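Local coordinates for BepE protein (Bartonella henselae str. Houston-1, PDB 4YK3) that is translocated into host cells by a type IV secretion system as a bacterial effector, its BID domain here probably serving as the delivery signal, at residues P32-Y37 against T121-N126; E40-C45 against N51-K56; E57-V62 against E70-Q75; Q75-P80 against H108-L113. All coordinates share one frame; numbering follows the deposited sequence.

Overall arrangement
From the N terminus, after the short helix 21-30, the chain enters helix 32-49, whose start meets the far end of the long helix 97-129 in contact 1 and so closes the widest loop, inside which the other three contacts nest. Contact 2 follows where helix 32-49 gives way to the turn before helix 56-64, and contact 3 pairs that helix with helix 69-78. Contact 4 then sets the end of helix 69-78 against the middle of helix 97-129. Contacts 2, 3 and 4 run in series without crossing, and contacts 3 and 4 share Gln75. Together they tie the helices of the bundle, with Val41 touching Met59, Leu55 touching Leu72, and Trp44 stacked on His108.

Contact 1: P32-Y37 against T121-N126; sequences PLVQAY and TQAQEN
The flat amide of Gln122 meets Leu33 at its nitrogen end: Leu33 CD1 lies 4.0 Å from Gln122 NE2, beyond the nitrogen and tilted well out of the amide plane. Gln122 reaches this position on an extended chain, its CG anti to the backbone N (chi1 175°), and the leucine side chain crosses it at a slant. No hydrogen bond is made here, since a methyl group is all the amide nitrogen meets on the opposing helix. Deeper in, Val34 CG2 points at Ala123 CB from 4.5 Å, a loose methyl-to-methyl approach between two buried residues. Val34 and Ala123 are also the residues of closest backbone approach, with 8.1 Å between Val34 CA and Ala123 CA. Here the beginning of helix 32-49 comes up to the late part of helix 97-129 in the helical bundle of the BID domain. Tyr116, on helix 97-129, adds to the cover of Val34, and Met28 of helix 21-30 packs on Ala123. With just 82 Å² buried, this is a slight contact, one methyl pair and one methyl-to-amide approach, which implies non-directional van der Waals packing that by itself fixes no precise register.

Contact 2: E40-C45 against N51-K56; sequences EVMHWC and NSDVLK
Met42 CA and Ser52 CA stand 4.5 Å apart, the nearest CA pair, and the two residues exchange CA-H...O contacts in both directions, Met42 CA to Ser52 O at 3.5 Å and Ser52 CA to Met42 O at 3.4 Å. The serine side chain joins this close pass, Ser52 CB lying 3.2 Å from Met42 O. Beside it, Met42 bends at chi3 (59°), which carries its methyl across the lysine chain: Met42 CE lies 3.6 Å from Lys56 CD, and the same methyl touches Asp53 OD1. Cys45 works on the other flank, its CB against the carbonyl oxygen of Asn51 and its SG 3.7 Å from Leu55 CD1. That leucine methyl also receives Val41 CG1, the two side chains crossing at about a right angle.

This is the tight return between helix 32-49 and helix 56-64 of the BID four-helix bundle, a type I turn from Asn51 to Val54 that leads to Leu55 as N-cap. An Asx turn opens it: Asp53 N donates to Asn51 OD1 over 2.9 Å, although the donor sits 47° above the carbonyl plane. Ser52 OG adds a weak bond to Asp53 OD1. Leu55 continues inward onto Leu72 and Val76 of helix 69-78, while Val41 rests on Leu113 and Ala112 of helix 97-129, where Trp44 stacks on His108.

Contact 3: E57-V62 against E70-Q75; sequences EKMQEV and EDLSRQ
Lys58 turns at chi2 (-147°), which swings its ammonium group out and over towards helix 69-78, while Gln75, with CG anti to its backbone N and an extended chain beyond, brings its amide across to meet it, the two side chains crossing at about a right angle. Lys58 NZ donates to Gln75 OE1 over 3.1 Å, lying in the carbonyl plane on a lone pair with a C=O...N angle of 124°. A water closes the group into a ring of bonds by accepting from Lys58 NZ at 2.8 Å and from Gln75 NE2 at 3.1 Å. The amide is thus fixed at both ends, and Ser82 OG of the following loop is a further partner of Gln75 NE2.

Beneath this polar bridge the two helices form an antiparallel hairpin of the BID helical bundle, their axes 10.7 Å apart at closest approach and inclined at 151°. Leu72 fills the gap between them. Its CD1 lies against the aliphatic part of the lysine, 3.8 Å from Lys58 CD and also near Lys58 CB, so one side chain carries both the apolar layer and the charge above it. The other branch goes deeper: Leu72 CD2 is 3.9 Å from Val62 CG2, with Met59 CG a looser neighbour of the same methyl. Helix 97-129 backs the layer, Leu113 packing on Leu72 and Val120 on Val62, and Tyr116 OH is hydrogen-bonded to Met59 O. From helix 32-49, Val41 and Met42 cover the thioether of Met59.

Contact 4: Q75-P80 against H108-L113; sequences QVAENP and HLCQAL
Val76 sets its branched end against a single methyl of Leu113 where the last turn of helix 69-78 packs on the middle of helix 97-129, in the core of the BID four-helix bundle. The two side chains cross obliquely, and Leu113 CD2 lies against the methine of the valine, 3.5 Å from Val76 CB and 3.6 Å from Val76 CG2. Leu109 comes in differently, at about a right angle: its CD2 meets Val76 CG1 at 4.0 Å. Both leucines hold CG anti to the backbone N (chi1 165° for Leu109, -167° for Leu113); one helical turn apart, they thus offer their CD2 methyls to the same valine.

No hydrogen bond spans the two segments. Leu55 and Val83 also pack on the valine, while Leu109 packs back on Trp44, Val48 and Tyr49 of helix 32-49. The chain leaves the helix at Asn79, and its turn is tied down by Asn79 O to Ser82 OG and by Pro80 O to Tyr49 OH.

On the outer flank small residues allow the backbones to close in, Ala77 CA and Cys110 CA standing 5.8 Å apart. Cys110 SG, anti to its carbonyl carbon, leans across towards Ala77, 3.8 Å from Ala77 CA and 3.9 Å from Ala77 CB.

Contact 1: P32-Y37 against T121-N126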
loop_
_atom_site.group_PDB
_atom_site.type_symbol
_atom_site.label_atom_id
_atom_site.label_comp_id
_atom_site.label_asym_id
_atom_site.label_seq_id
_atom_site.Cartn_x
_atom_site.Cartn_y
_atom_site.Cartn_z
ATOM N N PRO A 32 11.079 -8.052 3.707
ATOM C CA PRO A 32 11.601 -6.689 3.858
ATOM C C PRO A 32 10.960 -5.682 2.909
ATOM O O PRO A 32 10.593 -4.601 3.356
ATOM C CB PRO A 32 13.105 -6.847 3.566
ATOM C CG PRO A 32 13.268 -8.218 2.974
ATOM C CD PRO A 32 12.161 -9.040 3.520
ATOM N N LEU A 33 10.817 -6.024 1.633
ATOM C CA LEU A 33 10.198 -5.098 0.699
ATOM C C LEU A 33 8.724 -4.850 1.041
ATOM O O LEU A 33 8.225 -3.734 0.918
ATOM C CB LEU A 33 10.308 -5.615 -0.726
ATOM C CG LEU A 33 11.708 -5.888 -1.251
ATOM C CD1 LEU A 33 11.588 -6.492 -2.632
ATOM C CD2 LEU A 33 12.509 -4.596 -1.288
ATOM N N VAL A 34 8.027 -5.900 1.451
ATOM C CA VAL A 34 6.607 -5.787 1.754
ATOM C C VAL A 34 6.424 -4.853 2.934
ATOM O O VAL A 34 5.606 -3.935 2.886
ATOM C CB VAL A 34 6.000 -7.171 2.017
ATOM C CG1 VAL A 34 4.599 -7.059 2.650
ATOM C CG2 VAL A 34 5.967 -7.957 0.715
ATOM N N GLN A 35 7.215 -5.068 3.979
ATOM C CA GLN A 35 7.171 -4.206 5.153
ATOM C C GLN A 35 7.512 -2.758 4.816
ATOM O O GLN A 35 6.809 -1.843 5.232
ATOM C CB GLN A 35 8.123 -4.717 6.232
ATOM C CG GLN A 35 7.532 -5.804 7.092
ATOM C CD GLN A 35 8.431 -6.163 8.266
ATOM O OE1 GLN A 35 9.507 -5.584 8.438
ATOM N NE2 GLN A 35 7.993 -7.121 9.081
ATOM N N ALA A 36 8.596 -2.561 4.069
ATOM C CA ALA A 36 9.063 -1.223 3.730
ATOM C C ALA A 36 8.007 -0.438 2.952
ATOM O O ALA A 36 7.741 0.730 3.250
ATOM C CB ALA A 36 10.363 -1.308 2.933
ATOM N N TYR A 37 7.403 -1.074 1.953
ATOM C CA TYR A 37 6.365 -0.409 1.171
ATOM C C TYR A 37 5.096 -0.164 1.988
ATOM O O TYR A 37 4.447 0.861 1.826
ATOM C CB TYR A 37 6.026 -1.221 -0.081
ATOM C CG TYR A 37 6.995 -0.981 -1.222
ATOM C CD1 TYR A 37 7.150 0.283 -1.756
ATOM C CD2 TYR A 37 7.757 -2.016 -1.759
ATOM C CE1 TYR A 37 8.030 0.527 -2.783
ATOM C CE2 TYR A 37 8.643 -1.778 -2.814
ATOM C CZ TYR A 37 8.777 -0.503 -3.309
ATOM O OH TYR A 37 9.642 -0.226 -4.339
ATOM N N THR A 121 2.879 -9.421 -4.736
ATOM C CA THR A 121 2.735 -10.365 -5.834
ATOM C C THR A 121 4.074 -11.048 -6.129
ATOM O O THR A 121 4.140 -12.254 -6.324
ATOM C CB THR A 121 2.198 -9.655 -7.097
ATOM O OG1 THR A 121 0.811 -9.344 -6.899
ATOM C CG2 THR A 121 2.360 -10.540 -8.343
ATOM N N GLN A 122 5.146 -10.269 -6.114
ATOM C CA GLN A 122 6.477 -10.792 -6.409
ATOM C C GLN A 122 6.939 -11.758 -5.320
ATOM O O GLN A 122 7.670 -12.704 -5.589
ATOM C CB GLN A 122 7.445 -9.624 -6.568
ATOM C CG GLN A 122 8.899 -9.949 -6.769
ATOM C CD GLN A 122 9.722 -8.676 -6.950
ATOM O OE1 GLN A 122 10.312 -8.455 -8.008
ATOM N NE2 GLN A 122 9.739 -7.821 -5.923
ATOM N N ALA A 123 6.484 -11.536 -4.090
ATOM C CA ALA A 123 6.913 -12.383 -2.980
ATOM C C ALA A 123 6.180 -13.707 -3.017
ATOM O O ALA A 123 6.780 -14.753 -2.763
ATOM C CB ALA A 123 6.685 -11.687 -1.641
ATOM N N GLN A 124 4.881 -13.653 -3.322
ATOM C CA GLN A 124 4.057 -14.857 -3.408
ATOM C C GLN A 124 4.620 -15.787 -4.464
ATOM O O GLN A 124 4.690 -16.998 -4.274
ATOM C CB GLN A 124 2.599 -14.526 -3.750
ATOM C CG GLN A 124 1.737 -15.785 -3.909
ATOM C CD GLN A 124 0.344 -15.508 -4.454
ATOM O OE1 GLN A 124 0.175 -14.767 -5.427
ATOM N NE2 GLN A 124 -0.665 -16.102 -3.819
ATOM N N GLU A 125 5.024 -15.200 -5.584
ATOM C CA GLU A 125 5.561 -15.975 -6.676
ATOM C C GLU A 125 6.856 -16.649 -6.252
ATOM O O GLU A 125 7.033 -17.840 -6.493
ATOM C CB GLU A 125 5.790 -15.095 -7.906
ATOM N N ASN A 126 7.768 -15.918 -5.611
ATOM C CA ASN A 126 9.075 -16.523 -5.397
ATOM C C ASN A 126 9.020 -17.508 -4.219
ATOM O O ASN A 126 9.857 -18.419 -4.126
ATOM C CB ASN A 126 10.187 -15.455 -5.246
ATOM C CG ASN A 126 10.166 -14.717 -3.926
ATOM O OD1 ASN A 126 10.010 -15.307 -2.865
ATOM N ND2 ASN A 126 10.377 -13.408 -3.990
#

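Contact 2: E40-C45 against N51-K56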
loop_
_atom_site.group_PDB
_atom_site.type_symbol
_atom_site.label_atom_id
_atom_site.label_comp_id
_atom_site.label_asym_id
_atom_site.label_seq_id
_atom_site.Cartn_x
_atom_site.Cartn_y
_atom_site.Cartn_z
ATOM N N GLU A 40 5.616 2.782 3.848
ATOM C CA GLU A 40 5.607 3.892 2.896
ATOM C C GLU A 40 4.184 4.334 2.555
ATOM O O GLU A 40 3.875 5.528 2.514
ATOM C CB GLU A 40 6.343 3.485 1.618
ATOM C CG GLU A 40 6.761 4.641 0.762
ATOM C CD GLU A 40 7.963 5.362 1.323
ATOM O OE1 GLU A 40 8.685 4.742 2.125
ATOM O OE2 GLU A 40 8.174 6.542 0.960
ATOM N N VAL A 41 3.325 3.356 2.282
ATOM C CA VAL A 41 1.921 3.625 2.029
ATOM C C VAL A 41 1.310 4.374 3.219
ATOM O O VAL A 41 0.591 5.341 3.019
ATOM C CB VAL A 41 1.160 2.314 1.729
ATOM C CG1 VAL A 41 -0.357 2.534 1.754
ATOM C CG2 VAL A 41 1.596 1.755 0.373
ATOM N N MET A 42 1.602 3.942 4.449
ATOM C CA MET A 42 0.980 4.589 5.606
ATOM C C MET A 42 1.439 6.034 5.738
ATOM O O MET A 42 0.657 6.911 6.119
ATOM C CB MET A 42 1.288 3.837 6.903
ATOM C CG MET A 42 0.706 2.436 6.944
ATOM S SD MET A 42 1.132 1.554 8.450
ATOM C CE MET A 42 0.429 2.634 9.703
ATOM N N HIS A 43 2.715 6.275 5.450
ATOM C CA HIS A 43 3.243 7.632 5.517
ATOM C C HIS A 43 2.470 8.545 4.565
ATOM O O HIS A 43 2.015 9.619 4.939
ATOM C CB HIS A 43 4.731 7.657 5.174
ATOM C CG HIS A 43 5.283 9.037 5.007
ATOM N ND1 HIS A 43 5.641 9.830 6.076
ATOM C CD2 HIS A 43 5.527 9.770 3.896
ATOM C CE1 HIS A 43 6.090 10.990 5.630
ATOM N NE2 HIS A 43 6.033 10.979 4.311
ATOM N N TRP A 44 2.314 8.108 3.328
ATOM C CA TRP A 44 1.677 8.954 2.348
ATOM C C TRP A 44 0.157 9.008 2.551
ATOM O O TRP A 44 -0.468 9.991 2.149
ATOM C CB TRP A 44 2.049 8.505 0.923
ATOM C CG TRP A 44 3.514 8.761 0.630
ATOM C CD1 TRP A 44 4.489 7.817 0.483
ATOM C CD2 TRP A 44 4.177 10.037 0.512
ATOM N NE1 TRP A 44 5.693 8.414 0.271
ATOM C CE2 TRP A 44 5.543 9.772 0.285
ATOM C CE3 TRP A 44 3.748 11.368 0.574
ATOM C CZ2 TRP A 44 6.495 10.791 0.112
ATOM C CZ3 TRP A 44 4.685 12.377 0.410
ATOM C CH2 TRP A 44 6.042 12.084 0.170
ATOM N N CYS A 45 -0.437 7.986 3.185
ATOM C CA CYS A 45 -1.862 8.077 3.544
ATOM C C CYS A 45 -2.055 9.216 4.535
ATOM O O CYS A 45 -2.989 10.015 4.407
ATOM C CB CYS A 45 -2.409 6.771 4.146
ATOM S SG CYS A 45 -2.894 5.569 2.881
ATOM N N ASN A 51 -4.656 10.671 7.557
ATOM C CA ASN A 51 -4.775 9.499 8.414
ATOM C C ASN A 51 -3.960 8.326 7.862
ATOM O O ASN A 51 -4.237 7.822 6.771
ATOM C CB ASN A 51 -6.237 9.092 8.556
ATOM C CG ASN A 51 -6.424 7.900 9.474
ATOM O OD1 ASN A 51 -6.208 6.752 9.081
ATOM N ND2 ASN A 51 -6.850 8.165 10.699
ATOM N N SER A 52 -2.985 7.864 8.633
ATOM C CA SER A 52 -2.041 6.879 8.116
ATOM C C SER A 52 -2.639 5.483 8.011
ATOM O O SER A 52 -2.096 4.622 7.316
ATOM C CB SER A 52 -0.797 6.839 9.001
ATOM O OG SER A 52 -1.144 6.361 10.278
ATOM N N ASP A 53 -3.757 5.260 8.696
ATOM C CA ASP A 53 -4.326 3.922 8.806
ATOM C C ASP A 53 -5.356 3.574 7.740
ATOM O O ASP A 53 -5.870 2.454 7.698
ATOM C CB ASP A 53 -4.967 3.753 10.186
ATOM C CG ASP A 53 -3.936 3.702 11.296
ATOM O OD1 ASP A 53 -2.731 3.568 10.983
ATOM O OD2 ASP A 53 -4.327 3.806 12.477
ATOM N N VAL A 54 -5.647 4.531 6.875
ATOM C CA VAL A 54 -6.786 4.421 5.980
ATOM C C VAL A 54 -6.721 3.174 5.087
ATOM O O VAL A 54 -7.735 2.541 4.817
ATOM C CB VAL A 54 -6.901 5.707 5.149
ATOM C CG1 VAL A 54 -7.823 5.500 4.038
ATOM C CG2 VAL A 54 -7.406 6.821 6.032
ATOM N N LEU A 55 -5.523 2.797 4.658
ATOM C CA LEU A 55 -5.389 1.623 3.807
ATOM C C LEU A 55 -4.835 0.394 4.538
ATOM O O LEU A 55 -4.508 -0.624 3.906
ATOM C CB LEU A 55 -4.492 1.960 2.610
ATOM C CG LEU A 55 -5.147 2.840 1.551
ATOM C CD1 LEU A 55 -4.186 3.095 0.405
ATOM C CD2 LEU A 55 -6.417 2.174 1.046
ATOM N N LYS A 56 -4.714 0.472 5.855
ATOM C CA LYS A 56 -4.065 -0.622 6.579
ATOM C C LYS A 56 -4.782 -1.962 6.410
ATOM O O LYS A 56 -4.149 -2.991 6.097
ATOM C CB LYS A 56 -3.947 -0.286 8.058
ATOM C CG LYS A 56 -2.786 0.645 8.360
ATOM C CD LYS A 56 -2.526 0.650 9.844
ATOM C CE LYS A 56 -2.370 -0.757 10.338
ATOM N NZ LYS A 56 -1.902 -0.793 11.756
#

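Contact 3: E57-V62 against E70-Q75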
loop_
_atom_site.group_PDB
_atom_site.type_symbol
_atom_site.label_atom_id
_atom_site.label_comp_id
_atom_site.label_asym_id
_atom_site.label_seq_id
_atom_site.Cartn_x
_atom_site.Cartn_y
_atom_site.Cartn_z
ATOM N N GLU A 57 -6.092 -1.938 6.600
ATOM C CA GLU A 57 -6.918 -3.132 6.471
ATOM C C GLU A 57 -6.819 -3.750 5.070
ATOM O O GLU A 57 -6.617 -4.961 4.921
ATOM C CB GLU A 57 -8.367 -2.789 6.799
ATOM C CG GLU A 57 -9.316 -3.969 6.855
ATOM C CD GLU A 57 -10.625 -3.609 7.537
ATOM O OE1 GLU A 57 -11.337 -2.707 7.039
ATOM O OE2 GLU A 57 -10.926 -4.213 8.588
ATOM N N LYS A 58 -6.941 -2.916 4.043
ATOM C CA LYS A 58 -6.903 -3.405 2.677
ATOM C C LYS A 58 -5.524 -3.958 2.308
ATOM O O LYS A 58 -5.427 -4.876 1.509
ATOM C CB LYS A 58 -7.312 -2.306 1.695
ATOM C CG LYS A 58 -8.809 -1.982 1.727
ATOM C CD LYS A 58 -9.337 -1.562 0.362
ATOM C CE LYS A 58 -10.839 -1.307 0.407
ATOM N NZ LYS A 58 -11.427 -1.092 -0.949
ATOM N N MET A 59 -4.464 -3.396 2.877
ATOM C CA MET A 59 -3.134 -3.916 2.608
ATOM C C MET A 59 -2.974 -5.297 3.241
ATOM O O MET A 59 -2.318 -6.164 2.669
ATOM C CB MET A 59 -2.052 -2.957 3.108
ATOM C CG MET A 59 -1.788 -1.797 2.153
ATOM S SD MET A 59 -0.310 -0.896 2.616
ATOM C CE MET A 59 -0.812 -0.143 4.187
ATOM N N GLN A 60 -3.589 -5.500 4.406
ATOM C CA GLN A 60 -3.588 -6.817 5.038
ATOM C C GLN A 60 -4.373 -7.782 4.172
ATOM O O GLN A 60 -3.978 -8.933 3.999
ATOM C CB GLN A 60 -4.177 -6.775 6.450
ATOM C CG GLN A 60 -3.285 -6.094 7.480
ATOM C CD GLN A 60 -1.939 -6.782 7.633
ATOM O OE1 GLN A 60 -1.865 -7.954 8.015
ATOM N NE2 GLN A 60 -0.866 -6.058 7.322
ATOM N N GLU A 61 -5.473 -7.305 3.604
ATOM C CA GLU A 61 -6.315 -8.163 2.779
ATOM C C GLU A 61 -5.569 -8.621 1.541
ATOM O O GLU A 61 -5.711 -9.764 1.104
ATOM C CB GLU A 61 -7.607 -7.444 2.395
ATOM C CG GLU A 61 -8.645 -7.499 3.512
ATOM C CD GLU A 61 -9.767 -6.485 3.354
ATOM O OE1 GLU A 61 -9.787 -5.751 2.339
ATOM O OE2 GLU A 61 -10.627 -6.431 4.257
ATOM N N VAL A 62 -4.743 -7.737 0.992
ATOM C CA VAL A 62 -3.973 -8.080 -0.182
ATOM C C VAL A 62 -2.962 -9.199 0.124
ATOM O O VAL A 62 -2.757 -10.073 -0.705
ATOM C CB VAL A 62 -3.299 -6.835 -0.756
ATOM C CG1 VAL A 62 -2.272 -7.208 -1.810
ATOM C CG2 VAL A 62 -4.365 -5.910 -1.344
ATOM N N GLU A 70 -3.809 -5.443 -7.565
ATOM C CA GLU A 70 -3.957 -4.572 -8.727
ATOM C C GLU A 70 -5.206 -3.709 -8.568
ATOM O O GLU A 70 -5.185 -2.526 -8.867
ATOM C CB GLU A 70 -4.024 -5.378 -10.030
ATOM C CG GLU A 70 -3.671 -4.550 -11.253
ATOM C CD GLU A 70 -3.589 -5.371 -12.542
ATOM O OE1 GLU A 70 -3.019 -6.486 -12.516
ATOM O OE2 GLU A 70 -4.088 -4.890 -13.587
ATOM N N ASP A 71 -6.282 -4.306 -8.071
ATOM C CA ASP A 71 -7.519 -3.576 -7.869
ATOM C C ASP A 71 -7.327 -2.443 -6.871
ATOM O O ASP A 71 -7.726 -1.310 -7.132
ATOM C CB ASP A 71 -8.622 -4.511 -7.395
ATOM C CG ASP A 71 -9.073 -5.459 -8.481
ATOM O OD1 ASP A 71 -9.067 -5.040 -9.658
ATOM O OD2 ASP A 71 -9.429 -6.616 -8.162
ATOM N N LEU A 72 -6.721 -2.751 -5.731
ATOM C CA LEU A 72 -6.478 -1.742 -4.712
ATOM C C LEU A 72 -5.660 -0.585 -5.304
ATOM O O LEU A 72 -5.957 0.586 -5.089
ATOM C CB LEU A 72 -5.755 -2.355 -3.516
ATOM C CG LEU A 72 -5.256 -1.338 -2.500
ATOM C CD1 LEU A 72 -6.449 -0.536 -1.943
ATOM C CD2 LEU A 72 -4.480 -2.044 -1.395
ATOM N N SER A 73 -4.653 -0.928 -6.089
ATOM C CA SER A 73 -3.826 0.087 -6.714
ATOM C C SER A 73 -4.629 1.010 -7.637
ATOM O O SER A 73 -4.483 2.229 -7.574
ATOM C CB SER A 73 -2.697 -0.570 -7.494
ATOM O OG SER A 73 -1.508 0.162 -7.306
ATOM N N ARG A 74 -5.467 0.433 -8.493
ATOM C CA ARG A 74 -6.218 1.239 -9.436
ATOM C C ARG A 74 -7.238 2.103 -8.691
ATOM O O ARG A 74 -7.393 3.282 -9.002
ATOM C CB ARG A 74 -6.906 0.364 -10.484
ATOM N N GLN A 75 -7.898 1.535 -7.687
ATOM C CA GLN A 75 -8.932 2.277 -6.974
ATOM C C GLN A 75 -8.343 3.558 -6.373
ATOM O O GLN A 75 -8.916 4.644 -6.503
ATOM C CB GLN A 75 -9.581 1.432 -5.873
ATOM C CG GLN A 75 -10.590 2.243 -5.035
ATOM C CD GLN A 75 -11.174 1.486 -3.847
ATOM O OE1 GLN A 75 -10.803 0.342 -3.575
ATOM N NE2 GLN A 75 -12.096 2.136 -3.125
HETATM O O HOH W 1 -13.049 1.059 -0.371
#

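Contact 4: Q75-P80 against H108-L113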
loop_
_atom_site.group_PDB
_atom_site.type_symbol
_atom_site.label_atom_id
_atom_site.label_comp_id
_atom_site.label_asym_id
_atom_site.label_seq_id
_atom_site.Cartn_x
_atom_site.Cartn_y
_atom_site.Cartn_z
ATOM N N GLN A 75 -7.898 1.535 -7.687
ATOM C CA GLN A 75 -8.932 2.277 -6.974
ATOM C C GLN A 75 -8.343 3.558 -6.373
ATOM O O GLN A 75 -8.916 4.644 -6.503
ATOM C CB GLN A 75 -9.581 1.432 -5.873
ATOM C CG GLN A 75 -10.590 2.243 -5.035
ATOM C CD GLN A 75 -11.174 1.486 -3.847
ATOM O OE1 GLN A 75 -10.803 0.342 -3.575
ATOM N NE2 GLN A 75 -12.096 2.136 -3.125
ATOM N N VAL A 76 -7.180 3.443 -5.742
ATOM C CA VAL A 76 -6.609 4.617 -5.111
ATOM C C VAL A 76 -6.122 5.594 -6.170
ATOM O O VAL A 76 -6.297 6.794 -6.020
ATOM C CB VAL A 76 -5.495 4.233 -4.142
ATOM C CG1 VAL A 76 -4.681 5.456 -3.713
ATOM C CG2 VAL A 76 -6.101 3.560 -2.931
ATOM N N ALA A 77 -5.561 5.087 -7.264
ATOM C CA ALA A 77 -4.986 5.981 -8.255
ATOM C C ALA A 77 -6.063 6.655 -9.074
ATOM O O ALA A 77 -5.917 7.800 -9.480
ATOM C CB ALA A 77 -4.006 5.225 -9.176
ATOM N N GLU A 78 -7.149 5.952 -9.348
ATOM C CA GLU A 78 -8.117 6.558 -10.246
ATOM C C GLU A 78 -9.382 7.002 -9.517
ATOM O O GLU A 78 -10.231 7.658 -10.082
ATOM C CB GLU A 78 -8.420 5.613 -11.401
ATOM C CG GLU A 78 -7.319 5.727 -12.477
ATOM C CD GLU A 78 -7.125 7.180 -13.009
ATOM O OE1 GLU A 78 -8.146 7.885 -13.229
ATOM O OE2 GLU A 78 -5.960 7.620 -13.212
ATOM N N ASN A 79 -9.487 6.677 -8.244
ATOM C CA ASN A 79 -10.599 7.223 -7.482
ATOM C C ASN A 79 -10.227 7.409 -6.039
ATOM O O ASN A 79 -10.787 6.767 -5.174
ATOM C CB ASN A 79 -11.818 6.325 -7.596
ATOM C CG ASN A 79 -13.081 7.032 -7.173
ATOM O OD1 ASN A 79 -13.046 8.202 -6.773
ATOM N ND2 ASN A 79 -14.198 6.341 -7.266
ATOM N N PRO A 80 -9.277 8.308 -5.772
ATOM C CA PRO A 80 -8.717 8.409 -4.423
ATOM C C PRO A 80 -9.733 8.795 -3.331
ATOM O O PRO A 80 -9.575 8.341 -2.191
ATOM C CB PRO A 80 -7.643 9.486 -4.566
ATOM C CG PRO A 80 -7.963 10.237 -5.839
ATOM C CD PRO A 80 -8.694 9.282 -6.718
ATOM N N HIS A 108 3.155 10.166 -4.943
ATOM C CA HIS A 108 4.007 9.309 -4.151
ATOM C C HIS A 108 3.181 8.208 -3.496
ATOM O O HIS A 108 3.666 7.094 -3.307
ATOM C CB HIS A 108 4.763 10.135 -3.116
ATOM C CG HIS A 108 5.730 11.093 -3.728
ATOM N ND1 HIS A 108 5.520 12.456 -3.743
ATOM C CD2 HIS A 108 6.889 10.881 -4.394
ATOM C CE1 HIS A 108 6.525 13.044 -4.368
ATOM N NE2 HIS A 108 7.369 12.111 -4.771
ATOM N N LEU A 109 1.922 8.506 -3.188
ATOM C CA LEU A 109 1.078 7.506 -2.548
ATOM C C LEU A 109 0.799 6.397 -3.561
ATOM O O LEU A 109 0.877 5.214 -3.236
ATOM C CB LEU A 109 -0.221 8.128 -2.014
ATOM C CG LEU A 109 -1.351 7.172 -1.640
ATOM C CD1 LEU A 109 -0.932 6.226 -0.510
ATOM C CD2 LEU A 109 -2.663 7.901 -1.288
ATOM N N CYS A 110 0.509 6.785 -4.797
ATOM C CA CYS A 110 0.260 5.816 -5.862
ATOM C C CYS A 110 1.489 4.929 -6.159
ATOM O O CYS A 110 1.356 3.716 -6.308
ATOM C CB CYS A 110 -0.183 6.544 -7.129
ATOM S SG CYS A 110 -1.758 7.390 -6.874
ATOM N N GLN A 111 2.666 5.541 -6.220
ATOM C CA GLN A 111 3.922 4.806 -6.369
ATOM C C GLN A 111 4.148 3.839 -5.221
ATOM O O GLN A 111 4.498 2.698 -5.443
ATOM C CB GLN A 111 5.121 5.748 -6.426
ATOM C CG GLN A 111 5.201 6.668 -7.609
ATOM C CD GLN A 111 6.517 7.431 -7.621
ATOM O OE1 GLN A 111 6.540 8.650 -7.782
ATOM N NE2 GLN A 111 7.617 6.714 -7.421
ATOM N N ALA A 112 3.982 4.316 -3.990
ATOM C CA ALA A 112 4.210 3.482 -2.821
ATOM C C ALA A 112 3.274 2.286 -2.843
ATOM O O ALA A 112 3.678 1.171 -2.528
ATOM C CB ALA A 112 4.025 4.275 -1.561
ATOM N N LEU A 113 2.039 2.520 -3.270
ATOM C CA LEU A 113 1.022 1.476 -3.315
ATOM C C LEU A 113 1.268 0.464 -4.428
ATOM O O LEU A 113 1.085 -0.740 -4.228
ATOM C CB LEU A 113 -0.360 2.103 -3.481
ATOM C CG LEU A 113 -1.564 1.193 -3.240
ATOM C CD1 LEU A 113 -1.519 0.563 -1.864
ATOM C CD2 LEU A 113 -2.840 2.024 -3.378
#